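Alpha-L-arabinosidase (Xanthomonas axonopodis pv. citri, PDB 6D25) probably cleaves terminal alpha-L-arabinofuranosyl side groups from arabinoxylans as a GH51 arabinofuranosidase, coping with internally di-substituted chains. Local coordinates at residues 47-53 against 368-374; 87-91 against 399-405; 325-329 against 377-381. All blocks are in the same frame, centred on the assembly; numbering follows the deposited sequence.

Contact 1: 47-53 against 368-374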
ATOM      1  N   GLN A  47      31.056  10.597  -7.858  1.00 14.83           N
ATOM      2  CA  GLN A  47      30.014   9.583  -7.678  1.00 14.73           C
ATOM      3  C   GLN A  47      29.625   8.951  -9.024  1.00 14.48           C
ATOM      4  O   GLN A  47      28.882   7.977  -9.042  1.00 14.01           O
ATOM      5  CB  GLN A  47      28.770  10.170  -7.014  1.00 15.13           C
ATOM      6  CG  GLN A  47      29.020  10.930  -5.723  1.00 15.16           C
ATOM      7  CD  GLN A  47      29.733  10.136  -4.658  1.00 15.53           C
ATOM      8  OE1 GLN A  47      29.687   8.920  -4.651  1.00 15.70           O
ATOM      9  NE2 GLN A  47      30.369  10.847  -3.738  1.00 15.88           N
ATOM     10  N   LEU A  48      30.149   9.472 -10.144  1.00 14.82           N
ATOM     11  CA  LEU A  48      29.982   8.800 -11.430  1.00 14.74           C
ATOM     12  C   LEU A  48      30.693   7.438 -11.455  1.00 14.50           C
ATOM     13  O   LEU A  48      30.423   6.616 -12.339  1.00 14.65           O
ATOM     14  CB  LEU A  48      30.541   9.720 -12.533  1.00 15.27           C
ATOM     15  CG  LEU A  48      29.727  10.984 -12.815  1.00 15.82           C
ATOM     16  CD1 LEU A  48      30.380  11.787 -13.920  1.00 16.52           C
ATOM     17  CD2 LEU A  48      28.286  10.659 -13.160  1.00 15.78           C
ATOM     18  N   PHE A  49      31.571   7.188 -10.513  1.00 14.60           N
ATOM     19  CA  PHE A  49      32.351   5.945 -10.434  1.00 14.97           C
ATOM     20  C   PHE A  49      31.797   5.015  -9.350  1.00 14.84           C
ATOM     21  O   PHE A  49      32.545   4.176  -8.826  1.00 15.26           O
ATOM     22  CB  PHE A  49      33.825   6.310 -10.186  1.00 15.37           C
ATOM     23  CG  PHE A  49      34.373   7.122 -11.336  1.00 15.34           C
ATOM     24  CD1 PHE A  49      34.724   6.501 -12.518  1.00 15.56           C
ATOM     25  CD2 PHE A  49      34.385   8.502 -11.294  1.00 15.35           C
ATOM     26  CE1 PHE A  49      35.134   7.249 -13.625  1.00 16.09           C
ATOM     27  CE2 PHE A  49      34.858   9.246 -12.362  1.00 16.08           C
ATOM     28  CZ  PHE A  49      35.189   8.620 -13.552  1.00 16.20           C
ATOM     29  N   GLY A  50      30.513   5.141  -9.043  1.00 14.67           N
ATOM     30  CA  GLY A  50      29.873   4.286  -8.052  1.00 14.29           C
ATOM     31  C   GLY A  50      29.873   2.821  -8.449  1.00 14.01           C
ATOM     32  O   GLY A  50      29.944   2.439  -9.665  1.00 14.23           O
ATOM     33  N   GLN A  51      29.840   1.985  -7.400  1.00 14.20           N
ATOM     34  CA  GLN A  51      29.758   0.547  -7.523  1.00 14.51           C
ATOM     35  C   GLN A  51      28.396   0.095  -6.966  1.00 14.72           C
ATOM     36  O   GLN A  51      27.654   0.860  -6.349  1.00 14.38           O
ATOM     37  CB  GLN A  51      30.911  -0.120  -6.778  1.00 14.45           C
ATOM     38  CG  GLN A  51      32.310   0.319  -7.228  1.00 14.93           C
ATOM     39  CD  GLN A  51      32.744  -0.294  -8.544  1.00 15.13           C
ATOM     40  OE1 GLN A  51      32.187  -1.284  -9.020  1.00 15.03           O
ATOM     41  NE2 GLN A  51      33.758   0.306  -9.155  1.00 15.73           N
ATOM     42  N   PHE A  52      28.084  -1.168  -7.223  1.00 15.10           N
ATOM     43  CA  PHE A  52      26.784  -1.732  -6.954  1.00 14.98           C
ATOM     44  C   PHE A  52      26.963  -3.196  -6.584  1.00 15.25           C
ATOM     45  O   PHE A  52      27.389  -3.994  -7.412  1.00 14.84           O
ATOM     46  CB  PHE A  52      25.912  -1.517  -8.201  1.00 15.52           C
ATOM     47  CG  PHE A  52      24.580  -2.202  -8.233  1.00 15.83           C
ATOM     48  CD1 PHE A  52      23.883  -2.492  -7.058  1.00 16.57           C
ATOM     49  CD2 PHE A  52      24.014  -2.544  -9.452  1.00 16.12           C
ATOM     50  CE1 PHE A  52      22.667  -3.155  -7.121  1.00 16.15           C
ATOM     51  CE2 PHE A  52      22.795  -3.217  -9.500  1.00 16.56           C
ATOM     52  CZ  PHE A  52      22.129  -3.511  -8.340  1.00 16.31           C
ATOM     53  N   ALA A  53      26.635  -3.538  -5.329  1.00 15.67           N
ATOM     54  CA  ALA A  53      26.836  -4.872  -4.811  1.00 16.29           C
ATOM     55  C   ALA A  53      25.508  -5.466  -4.327  1.00 16.34           C
ATOM     56  O   ALA A  53      25.174  -5.360  -3.119  1.00 16.89           O
ATOM     57  CB  ALA A  53      27.855  -4.835  -3.714  1.00 16.40           C
ATOM     58  N   MET A 368      25.646  11.014 -10.495  1.00 15.68           N
ATOM     59  CA  MET A 368      25.926   9.711  -9.885  1.00 15.84           C
ATOM     60  C   MET A 368      25.715   8.620 -10.946  1.00 14.45           C
ATOM     61  O   MET A 368      24.841   8.743 -11.802  1.00 13.85           O
ATOM     62  CB  MET A 368      24.967   9.405  -8.722  1.00 16.85           C
ATOM     63  CG  MET A 368      24.990  10.448  -7.602  1.00 18.74           C
ATOM     64  SD  MET A 368      23.818  10.016  -6.264  1.00 21.69           S
ATOM     65  CE  MET A 368      24.654   8.556  -5.627  1.00 21.79           C
ATOM     66  N   ALA A 369      26.497   7.566 -10.862  1.00 13.75           N
ATOM     67  CA  ALA A 369      26.326   6.365 -11.668  1.00 13.66           C
ATOM     68  C   ALA A 369      26.911   5.178 -10.921  1.00 13.07           C
ATOM     69  O   ALA A 369      27.796   5.338 -10.091  1.00 13.93           O
ATOM     70  CB  ALA A 369      26.959   6.509 -13.048  1.00 13.83           C
ATOM     71  N   ASN A 370      26.353   4.016 -11.173  1.00 13.55           N
ATOM     72  CA  ASN A 370      26.786   2.781 -10.526  1.00 13.64           C
ATOM     73  C   ASN A 370      26.791   1.652 -11.562  1.00 14.10           C
ATOM     74  O   ASN A 370      25.741   1.273 -12.120  1.00 14.19           O
ATOM     75  CB  ASN A 370      25.928   2.379  -9.334  1.00 13.38           C
ATOM     76  CG  ASN A 370      25.811   3.446  -8.270  1.00 13.71           C
ATOM     77  OD1 ASN A 370      25.073   4.410  -8.459  1.00 13.85           O
ATOM     78  ND2 ASN A 370      26.533   3.289  -7.163  1.00 12.32           N
ATOM     79  N   ILE A 371      27.970   1.093 -11.817  1.00 14.13           N
ATOM     80  CA  ILE A 371      28.100  -0.011 -12.758  1.00 14.25           C
ATOM     81  C   ILE A 371      27.585  -1.294 -12.102  1.00 14.32           C
ATOM     82  O   ILE A 371      27.823  -1.532 -10.892  1.00 15.08           O
ATOM     83  CB  ILE A 371      29.558  -0.142 -13.253  1.00 14.35           C
ATOM     84  CG1 ILE A 371      29.627  -0.999 -14.508  1.00 15.00           C
ATOM     85  CG2 ILE A 371      30.471  -0.673 -12.158  1.00 14.62           C
ATOM     86  CD1 ILE A 371      30.971  -1.121 -15.173  1.00 14.84           C
ATOM     87  N   ALA A 372      26.948  -2.139 -12.895  1.00 14.08           N
ATOM     88  CA  ALA A 372      26.460  -3.432 -12.442  1.00 14.07           C
ATOM     89  C   ALA A 372      27.442  -4.548 -12.819  1.00 13.95           C
ATOM     90  O   ALA A 372      27.649  -4.762 -14.020  1.00 13.70           O
ATOM     91  CB  ALA A 372      25.122  -3.710 -13.081  1.00 13.97           C
ATOM     92  N   GLN A 373      28.041  -5.277 -11.880  1.00 13.91           N
ATOM     93  CA  GLN A 373      28.037  -5.094 -10.430  1.00 14.41           C
ATOM     94  C   GLN A 373      29.491  -5.248  -9.970  1.00 14.80           C
ATOM     95  O   GLN A 373      30.381  -5.344 -10.819  1.00 15.53           O
ATOM     96  CB  GLN A 373      27.117  -6.119  -9.764  1.00 14.75           C
ATOM     97  CG  GLN A 373      25.633  -5.847 -10.005  1.00 14.90           C
ATOM     98  CD  GLN A 373      24.702  -6.659  -9.151  1.00 15.48           C
ATOM     99  OE1 GLN A 373      25.122  -7.182  -8.101  1.00 16.67           O
ATOM    100  NE2 GLN A 373      23.448  -6.748  -9.585  1.00 13.84           N
ATOM    101  N   MET A 374      29.761  -5.271  -8.671  1.00 14.45           N
ATOM    102  CA  MET A 374      31.081  -4.939  -8.192  1.00 14.75           C
ATOM    103  C   MET A 374      32.020  -6.155  -8.272  1.00 15.26           C
ATOM    104  O   MET A 374      33.145  -6.010  -8.787  1.00 14.83           O
ATOM    105  CB  MET A 374      31.019  -4.398  -6.755  1.00 14.95           C
ATOM    106  CG  MET A 374      32.307  -3.766  -6.284  1.00 15.97           C
ATOM    107  SD  MET A 374      32.125  -2.975  -4.658  1.00 17.00           S
ATOM    108  CE  MET A 374      31.974  -4.412  -3.604  1.00 17.41           C
TER
HETATM  109  O   HOH W   1      29.750  -2.286  -9.213  1.00 13.72           O

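Contact 2: 87-91 against 399-405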
ATOM      1  N   LYS A  87      40.058  -0.163  -2.495  1.00 19.67           N
ATOM      2  CA  LYS A  87      40.669   1.070  -1.970  1.00 21.88           C
ATOM      3  C   LYS A  87      41.555   1.719  -3.045  1.00 21.16           C
ATOM      4  O   LYS A  87      41.586   2.946  -3.139  1.00 20.52           O
ATOM      5  CB  LYS A  87      41.494   0.787  -0.712  1.00 24.41           C
ATOM      6  CG  LYS A  87      40.631   0.541   0.508  1.00 27.92           C
ATOM      7  CD  LYS A  87      41.422   0.261   1.760  1.00 32.33           C
ATOM      8  CE  LYS A  87      41.991   1.544   2.330  1.00 36.24           C
ATOM      9  NZ  LYS A  87      42.592   1.276   3.645  1.00 42.32           N
ATOM     10  N   ALA A  88      42.263   0.910  -3.827  1.00 20.23           N
ATOM     11  CA  ALA A  88      43.229   1.461  -4.781  1.00 21.01           C
ATOM     12  C   ALA A  88      42.512   2.223  -5.911  1.00 20.20           C
ATOM     13  O   ALA A  88      43.152   3.059  -6.535  1.00 20.26           O
ATOM     14  CB  ALA A  88      44.112   0.365  -5.356  1.00 21.12           C
ATOM     15  N   ILE A  89      41.233   1.979  -6.173  1.00 18.96           N
ATOM     16  CA  ILE A  89      40.529   2.784  -7.210  1.00 19.18           C
ATOM     17  C   ILE A  89      39.621   3.848  -6.565  1.00 19.66           C
ATOM     18  O   ILE A  89      38.858   4.527  -7.295  1.00 20.00           O
ATOM     19  CB  ILE A  89      39.771   1.895  -8.212  1.00 18.80           C
ATOM     20  CG1 ILE A  89      38.747   0.990  -7.551  1.00 17.66           C
ATOM     21  CG2 ILE A  89      40.738   1.116  -9.062  1.00 19.51           C
ATOM     22  CD1 ILE A  89      37.742   0.372  -8.516  1.00 17.79           C
ATOM     23  N   ALA A  90      39.718   4.024  -5.247  1.00 19.10           N
ATOM     24  CA  ALA A  90      38.983   5.064  -4.500  1.00 20.27           C
ATOM     25  C   ALA A  90      37.472   5.010  -4.818  1.00 19.93           C
ATOM     26  O   ALA A  90      36.862   5.966  -5.284  1.00 20.59           O
ATOM     27  CB  ALA A  90      39.576   6.443  -4.782  1.00 21.16           C
ATOM     28  N   VAL A  91      36.864   3.873  -4.554  1.00 18.35           N
ATOM     29  CA  VAL A  91      35.430   3.712  -4.737  1.00 17.10           C
ATOM     30  C   VAL A  91      34.711   4.851  -4.004  1.00 16.67           C
ATOM     31  O   VAL A  91      34.901   5.021  -2.818  1.00 16.73           O
ATOM     32  CB  VAL A  91      34.957   2.335  -4.257  1.00 17.40           C
ATOM     33  CG1 VAL A  91      33.443   2.248  -4.310  1.00 16.89           C
ATOM     34  CG2 VAL A  91      35.587   1.194  -5.044  1.00 18.11           C
ATOM     35  N   ALA A 399      40.467   2.572 -12.754  1.00 16.28           N
ATOM     36  CA  ALA A 399      41.775   3.059 -12.298  1.00 17.54           C
ATOM     37  C   ALA A 399      42.274   4.196 -13.211  1.00 17.86           C
ATOM     38  O   ALA A 399      42.685   5.227 -12.725  1.00 17.60           O
ATOM     39  CB  ALA A 399      42.791   1.939 -12.251  1.00 18.18           C
ATOM     40  N   LEU A 400      42.211   4.020 -14.527  1.00 18.21           N
ATOM     41  CA  LEU A 400      42.735   5.040 -15.469  1.00 18.62           C
ATOM     42  C   LEU A 400      41.972   6.356 -15.307  1.00 17.49           C
ATOM     43  O   LEU A 400      42.561   7.399 -15.478  1.00 16.78           O
ATOM     44  CB  LEU A 400      42.610   4.579 -16.925  1.00 20.38           C
ATOM     45  CG  LEU A 400      43.659   3.540 -17.368  1.00 22.99           C
ATOM     46  CD1 LEU A 400      43.405   3.077 -18.805  1.00 25.70           C
ATOM     47  CD2 LEU A 400      45.095   4.015 -17.205  1.00 23.94           C
ATOM     48  N   TYR A 401      40.668   6.283 -15.051  1.00 15.81           N
ATOM     49  CA  TYR A 401      39.843   7.471 -14.980  1.00 16.23           C
ATOM     50  C   TYR A 401      39.781   8.045 -13.559  1.00 16.80           C
ATOM     51  O   TYR A 401      39.006   8.966 -13.312  1.00 17.07           O
ATOM     52  CB  TYR A 401      38.429   7.200 -15.504  1.00 15.61           C
ATOM     53  CG  TYR A 401      38.271   7.259 -16.994  1.00 15.00           C
ATOM     54  CD1 TYR A 401      38.703   6.235 -17.825  1.00 14.88           C
ATOM     55  CD2 TYR A 401      37.611   8.311 -17.595  1.00 15.29           C
ATOM     56  CE1 TYR A 401      38.533   6.269 -19.201  1.00 14.86           C
ATOM     57  CE2 TYR A 401      37.426   8.370 -18.966  1.00 15.00           C
ATOM     58  CZ  TYR A 401      37.862   7.335 -19.773  1.00 15.44           C
ATOM     59  OH  TYR A 401      37.613   7.396 -21.132  1.00 15.54           O
ATOM     60  N   LYS A 402      40.562   7.550 -12.622  1.00 17.77           N
ATOM     61  CA  LYS A 402      40.579   8.131 -11.264  1.00 20.81           C
ATOM     62  C   LYS A 402      40.760   9.662 -11.248  1.00 19.63           C
ATOM     63  O   LYS A 402      40.152  10.318 -10.425  1.00 18.62           O
ATOM     64  CB  LYS A 402      41.718   7.570 -10.423  1.00 24.89           C
ATOM     65  CG  LYS A 402      41.282   6.609  -9.367  1.00 31.12           C
ATOM     66  CD  LYS A 402      42.459   5.995  -8.618  1.00 35.72           C
ATOM     67  CE  LYS A 402      42.905   6.870  -7.483  1.00 39.71           C
ATOM     68  NZ  LYS A 402      43.714   6.069  -6.546  1.00 45.18           N
ATOM     69  N   PRO A 403      41.619  10.229 -12.118  1.00 19.04           N
ATOM     70  CA  PRO A 403      41.754  11.681 -12.116  1.00 19.19           C
ATOM     71  C   PRO A 403      40.460  12.449 -12.461  1.00 18.97           C
ATOM     72  O   PRO A 403      40.375  13.633 -12.163  1.00 18.86           O
ATOM     73  CB  PRO A 403      42.819  11.951 -13.187  1.00 20.41           C
ATOM     74  CG  PRO A 403      43.624  10.652 -13.261  1.00 20.48           C
ATOM     75  CD  PRO A 403      42.582   9.594 -13.018  1.00 19.72           C
ATOM     76  N   TYR A 404      39.462  11.789 -13.055  1.00 18.17           N
ATOM     77  CA  TYR A 404      38.169  12.396 -13.324  1.00 17.87           C
ATOM     78  C   TYR A 404      37.357  12.625 -12.037  1.00 17.92           C
ATOM     79  O   TYR A 404      36.399  13.395 -12.067  1.00 18.25           O
ATOM     80  CB  TYR A 404      37.356  11.540 -14.293  1.00 17.40           C
ATOM     81  CG  TYR A 404      37.712  11.684 -15.755  1.00 17.70           C
ATOM     82  CD1 TYR A 404      39.018  11.668 -16.191  1.00 17.70           C
ATOM     83  CD2 TYR A 404      36.719  11.841 -16.705  1.00 17.79           C
ATOM     84  CE1 TYR A 404      39.343  11.831 -17.534  1.00 18.18           C
ATOM     85  CE2 TYR A 404      37.015  11.989 -18.056  1.00 18.23           C
ATOM     86  CZ  TYR A 404      38.335  11.993 -18.472  1.00 18.19           C
ATOM     87  OH  TYR A 404      38.633  12.129 -19.801  1.00 18.54           O
ATOM     88  N   GLN A 405      37.711  11.991 -10.910  1.00 17.49           N
ATOM     89  CA  GLN A 405      36.907  12.089  -9.699  1.00 17.56           C
ATOM     90  C   GLN A 405      36.934  13.528  -9.164  1.00 17.65           C
ATOM     91  O   GLN A 405      37.985  14.020  -8.767  1.00 16.80           O
ATOM     92  CB  GLN A 405      37.431  11.129  -8.617  1.00 17.89           C
ATOM     93  CG  GLN A 405      37.185   9.678  -9.008  1.00 17.98           C
ATOM     94  CD  GLN A 405      37.387   8.724  -7.864  1.00 18.72           C
ATOM     95  OE1 GLN A 405      37.352   9.130  -6.699  1.00 20.33           O
ATOM     96  NE2 GLN A 405      37.528   7.432  -8.175  1.00 18.55           N
TER
HETATM   97  O   HOH W   2      36.255   8.398  -4.369  1.00 21.70           O

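Contact 3: 325-329 against 377-381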
ATOM      1  N   TRP A 325      24.251   0.363 -15.089  1.00 14.82           N
ATOM      2  CA  TRP A 325      24.735   0.330 -16.451  1.00 14.60           C
ATOM      3  C   TRP A 325      25.811  -0.756 -16.571  1.00 14.42           C
ATOM      4  O   TRP A 325      26.290  -1.251 -15.556  1.00 13.90           O
ATOM      5  CB  TRP A 325      25.262   1.702 -16.883  1.00 14.38           C
ATOM      6  CG  TRP A 325      26.496   2.144 -16.159  1.00 14.02           C
ATOM      7  CD1 TRP A 325      26.545   2.758 -14.941  1.00 13.95           C
ATOM      8  CD2 TRP A 325      27.862   2.031 -16.601  1.00 13.81           C
ATOM      9  NE1 TRP A 325      27.840   2.994 -14.569  1.00 13.70           N
ATOM     10  CE2 TRP A 325      28.671   2.594 -15.582  1.00 13.81           C
ATOM     11  CE3 TRP A 325      28.487   1.499 -17.732  1.00 14.03           C
ATOM     12  CZ2 TRP A 325      30.065   2.634 -15.675  1.00 13.74           C
ATOM     13  CZ3 TRP A 325      29.856   1.574 -17.835  1.00 14.22           C
ATOM     14  CH2 TRP A 325      30.641   2.127 -16.822  1.00 13.98           C
ATOM     15  N   GLY A 326      26.166  -1.067 -17.796  1.00 14.61           N
ATOM     16  CA  GLY A 326      27.176  -2.078 -18.109  1.00 14.98           C
ATOM     17  C   GLY A 326      26.655  -3.183 -18.995  1.00 15.25           C
ATOM     18  O   GLY A 326      25.510  -3.178 -19.410  1.00 15.23           O
ATOM     19  N   THR A 327      27.539  -4.132 -19.306  1.00 16.02           N
ATOM     20  CA  THR A 327      27.229  -5.193 -20.224  1.00 16.48           C
ATOM     21  C   THR A 327      26.516  -6.337 -19.505  1.00 16.50           C
ATOM     22  O   THR A 327      26.787  -6.645 -18.371  1.00 15.91           O
ATOM     23  CB  THR A 327      28.496  -5.702 -20.923  1.00 17.00           C
ATOM     24  OG1 THR A 327      29.477  -6.080 -19.947  1.00 16.71           O
ATOM     25  CG2 THR A 327      29.062  -4.652 -21.841  1.00 16.62           C
ATOM     26  N   TRP A 328      25.643  -6.993 -20.258  1.00 16.44           N
ATOM     27  CA  TRP A 328      24.966  -8.207 -19.812  1.00 16.80           C
ATOM     28  C   TRP A 328      25.042  -9.242 -20.937  1.00 17.10           C
ATOM     29  O   TRP A 328      24.463  -9.040 -21.997  1.00 16.99           O
ATOM     30  CB  TRP A 328      23.519  -7.883 -19.424  1.00 17.00           C
ATOM     31  CG  TRP A 328      22.837  -8.916 -18.580  1.00 17.25           C
ATOM     32  CD1 TRP A 328      23.025 -10.271 -18.589  1.00 16.98           C
ATOM     33  CD2 TRP A 328      21.791  -8.664 -17.623  1.00 16.97           C
ATOM     34  NE1 TRP A 328      22.196 -10.871 -17.687  1.00 17.08           N
ATOM     35  CE2 TRP A 328      21.415  -9.915 -17.079  1.00 17.48           C
ATOM     36  CE3 TRP A 328      21.140  -7.516 -17.180  1.00 17.46           C
ATOM     37  CZ2 TRP A 328      20.414 -10.045 -16.120  1.00 17.08           C
ATOM     38  CZ3 TRP A 328      20.170  -7.636 -16.201  1.00 17.63           C
ATOM     39  CH2 TRP A 328      19.820  -8.888 -15.678  1.00 17.91           C
ATOM     40  N   TYR A 329      25.771 -10.330 -20.658  1.00 17.34           N
ATOM     41  CA  TYR A 329      26.034 -11.411 -21.602  1.00 18.16           C
ATOM     42  C   TYR A 329      25.308 -12.703 -21.179  1.00 18.16           C
ATOM     43  O   TYR A 329      24.724 -12.762 -20.129  1.00 17.25           O
ATOM     44  CB  TYR A 329      27.546 -11.680 -21.659  1.00 18.46           C
ATOM     45  CG  TYR A 329      28.392 -10.499 -22.084  1.00 18.69           C
ATOM     46  CD1 TYR A 329      28.185  -9.885 -23.319  1.00 19.75           C
ATOM     47  CD2 TYR A 329      29.427 -10.033 -21.296  1.00 18.43           C
ATOM     48  CE1 TYR A 329      28.966  -8.810 -23.728  1.00 20.24           C
ATOM     49  CE2 TYR A 329      30.235  -8.980 -21.703  1.00 18.42           C
ATOM     50  CZ  TYR A 329      29.997  -8.356 -22.921  1.00 19.22           C
ATOM     51  OH  TYR A 329      30.791  -7.317 -23.350  1.00 19.81           O
ATOM     52  N   VAL A 377      29.807 -10.535 -10.588  1.00 15.66           N
ATOM     53  CA  VAL A 377      28.431 -10.414 -11.121  1.00 15.18           C
ATOM     54  C   VAL A 377      28.457  -9.364 -12.237  1.00 14.90           C
ATOM     55  O   VAL A 377      28.977  -8.245 -12.047  1.00 14.81           O
ATOM     56  CB  VAL A 377      27.463  -9.975 -10.010  1.00 15.33           C
ATOM     57  CG1 VAL A 377      26.097  -9.616 -10.551  1.00 15.22           C
ATOM     58  CG2 VAL A 377      27.350 -11.046  -8.930  1.00 15.84           C
ATOM     59  N   LEU A 378      27.882  -9.738 -13.371  1.00 14.47           N
ATOM     60  CA  LEU A 378      27.780  -8.872 -14.538  1.00 14.48           C
ATOM     61  C   LEU A 378      29.149  -8.250 -14.860  1.00 14.22           C
ATOM     62  O   LEU A 378      30.081  -9.007 -14.917  1.00 14.01           O
ATOM     63  CB  LEU A 378      26.642  -7.867 -14.316  1.00 14.35           C
ATOM     64  CG  LEU A 378      25.242  -8.486 -14.392  1.00 14.80           C
ATOM     65  CD1 LEU A 378      24.172  -7.500 -13.974  1.00 14.93           C
ATOM     66  CD2 LEU A 378      24.932  -9.021 -15.778  1.00 15.51           C
ATOM     67  N   GLN A 379      29.256  -6.935 -15.090  1.00 14.40           N
ATOM     68  CA  GLN A 379      30.502  -6.324 -15.607  1.00 15.33           C
ATOM     69  C   GLN A 379      31.408  -5.977 -14.423  1.00 16.67           C
ATOM     70  O   GLN A 379      31.643  -4.792 -14.143  1.00 17.91           O
ATOM     71  CB  GLN A 379      30.221  -5.090 -16.467  1.00 15.36           C
ATOM     72  CG  GLN A 379      31.468  -4.629 -17.220  1.00 16.03           C
ATOM     73  CD  GLN A 379      31.255  -3.480 -18.184  1.00 16.29           C
ATOM     74  OE1 GLN A 379      30.112  -3.173 -18.558  1.00 16.71           O
ATOM     75  NE2 GLN A 379      32.349  -2.865 -18.618  1.00 15.24           N
ATOM     76  N   ALA A 380      31.945  -7.008 -13.763  1.00 16.46           N
ATOM     77  CA  ALA A 380      32.555  -6.859 -12.461  1.00 16.08           C
ATOM     78  C   ALA A 380      33.928  -6.175 -12.492  1.00 16.66           C
ATOM     79  O   ALA A 380      34.651  -6.200 -13.499  1.00 16.99           O
ATOM     80  CB  ALA A 380      32.682  -8.221 -11.848  1.00 16.21           C
ATOM     81  N   MET A 381      34.301  -5.581 -11.339  1.00 15.66           N
ATOM     82  CA  MET A 381      35.655  -5.100 -11.137  1.00 16.32           C
ATOM     83  C   MET A 381      36.615  -6.272 -10.914  1.00 15.92           C
ATOM     84  O   MET A 381      37.783  -6.233 -11.303  1.00 15.73           O
ATOM     85  CB  MET A 381      35.764  -4.200  -9.898  1.00 17.13           C
ATOM     86  CG  MET A 381      34.946  -2.947  -9.907  1.00 17.90           C
ATOM     87  SD  MET A 381      35.137  -1.928 -11.409  1.00 19.31           S
ATOM     88  CE  MET A 381      33.728  -2.461 -12.328  1.00 18.57           C
TER

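Contact 1: 47-53 against 368-374
Gln47 O is gripped from opposite faces of its carbonyl plane: Ala369 N donates to it across the contact at 3.0 Å, almost straight (169°), and Gly50 N from within its own segment. Here the (beta/alpha)8 barrel closes, its first strand, 51-52, meeting its last, 366-371. One step on, Gly50 O accepts Ile371 N at 3.2 Å and a CA-H...O contact from Asn370 CA at 3.3 Å. The Asn370 amide reaches over to Gln51 O, with ND2 2.8 Å away; the acceptor lies in the amide plane, but the donor sits 41° out of the carbonyl plane. The same ND2 also serves Asn93 OD1, on the second strand. Past the single bridge, water 1 accepts from Phe52 N at 2.8 Å and lies near Gln51 OE1 and Ile371 O. The Met374 side chain crosses that of Gln51 at about a right angle, its SD 3.8 Å from Gln51 CB. The Phe52 ring, swung beside its own carbonyl carbon (chi1 171°), takes the chain of Gln373, which follows a cis peptide, over one face; Gln373 NE2 bonds to Glu54 OE1 and a bound glycerol, and Gln373 CG stands 4.1 Å from the ring centroid.

Contact 2: 87-91 against 399-405
Ile89, Lys402 and Ala90 bury the most surface where the first helix of the (beta/alpha)8 barrel, 80-88, ends against the end of its last helix, 393-400. Ile89 supplies the apolar part. Its CG2 branch rests 3.9 Å from Ala399 CB, while the side chain as a whole also packs on Tyr395 and Phe398 of the same helix, so the residue is buried although much of the contact lies near the surface. Lys402 comes alongside the backbone rather than the side chain of Ile89: its CG passes 3.8 Å from Ile89 O and its CD 4.0 Å from Ile89 CA. A bend at chi3 (86°) then turns the tip toward the helix end, and NZ bonds to Ala88 O at 3.1 Å, approaching 40° above the carbonyl plane. A positive charge at the C-terminal end of helix 80-88 would be expected to suit the helix dipole. Ala90 has left-handed backbone angles, and its N closes back on Lys87 O as the helix ends. Its CB points toward the other segment, lying against the Gln405 amide. That amide, at the end of an extended chain, spans two successive carbonyls: NE2 makes weak bonds to Ile89 O and Ala90 O, each 3.3 Å long. Water 2 links Ala90 and Gln405 a second time, donating to both Ala90 O and Gln405 OE1, each 2.7 Å from the water oxygen.

Contact 3: 325-329 against 377-381
Thr327 N donates the one hydrogen bond across the contact, to Gln379 OE1 at 2.8 Å, with the donor tilted 20° from the carbonyl plane. Gln379 reaches it because its chain is extended, with CG anti to the backbone N (chi1 -169°). The other end of the amide is held too, NE2 bonding to Thr394 OG1 at the start of helix 393-400, which fixes the rotation of the group. Thr327 OG1 is hydrogen-bonded to Asp348 OD1 on helix 346-361. Gln379 OE1 is also 3.2 Å from Gly326 CA, where the chain turns a corner. The two loops follow strands 319-325 and 366-371, the seventh and eighth of the (beta/alpha)8 barrel, at the C-terminal ends where enzymes of this fold have their active sites. Gln379 is the centre of an inverse gamma turn, and Leu378 before it has positive phi. The apolar interaction is a CH-pi contact: Leu378 CD2 sits over one face of the Trp328 indole, 3.5 Å from the centroid of the five-membered ring and 9° off its normal. Tyr268 and Trp274 meet the same indole edge-to-face, and a bound glycerol lies near the leucine side chain.

Contacts 1 and 2 lie where the (beta/alpha)8 barrel closes; contact 3 lies beside contact 1 at the C-terminal ends of strands seven and eight. Contact 1 joins the first and eighth strands, contact 2 the ends of the helices that follow them. The centres of contacts 1 and 2 are about 12 Å apart, those of contacts 1 and 3 about 11 Å. Phe49 of contact 1 packs on Tyr401, Tyr404 and Gln405 of contact 2, and Ala372 N lies 2.9 Å from Trp325 O of contact 3, a probable hydrogen bond. Contacts 2 and 3 do not touch. Along the chain contact 3 is nested inside contact 2, and contact 1 crosses both. In contacts 1 and 2 segments over 300 residues apart bring the barrel's two ends together.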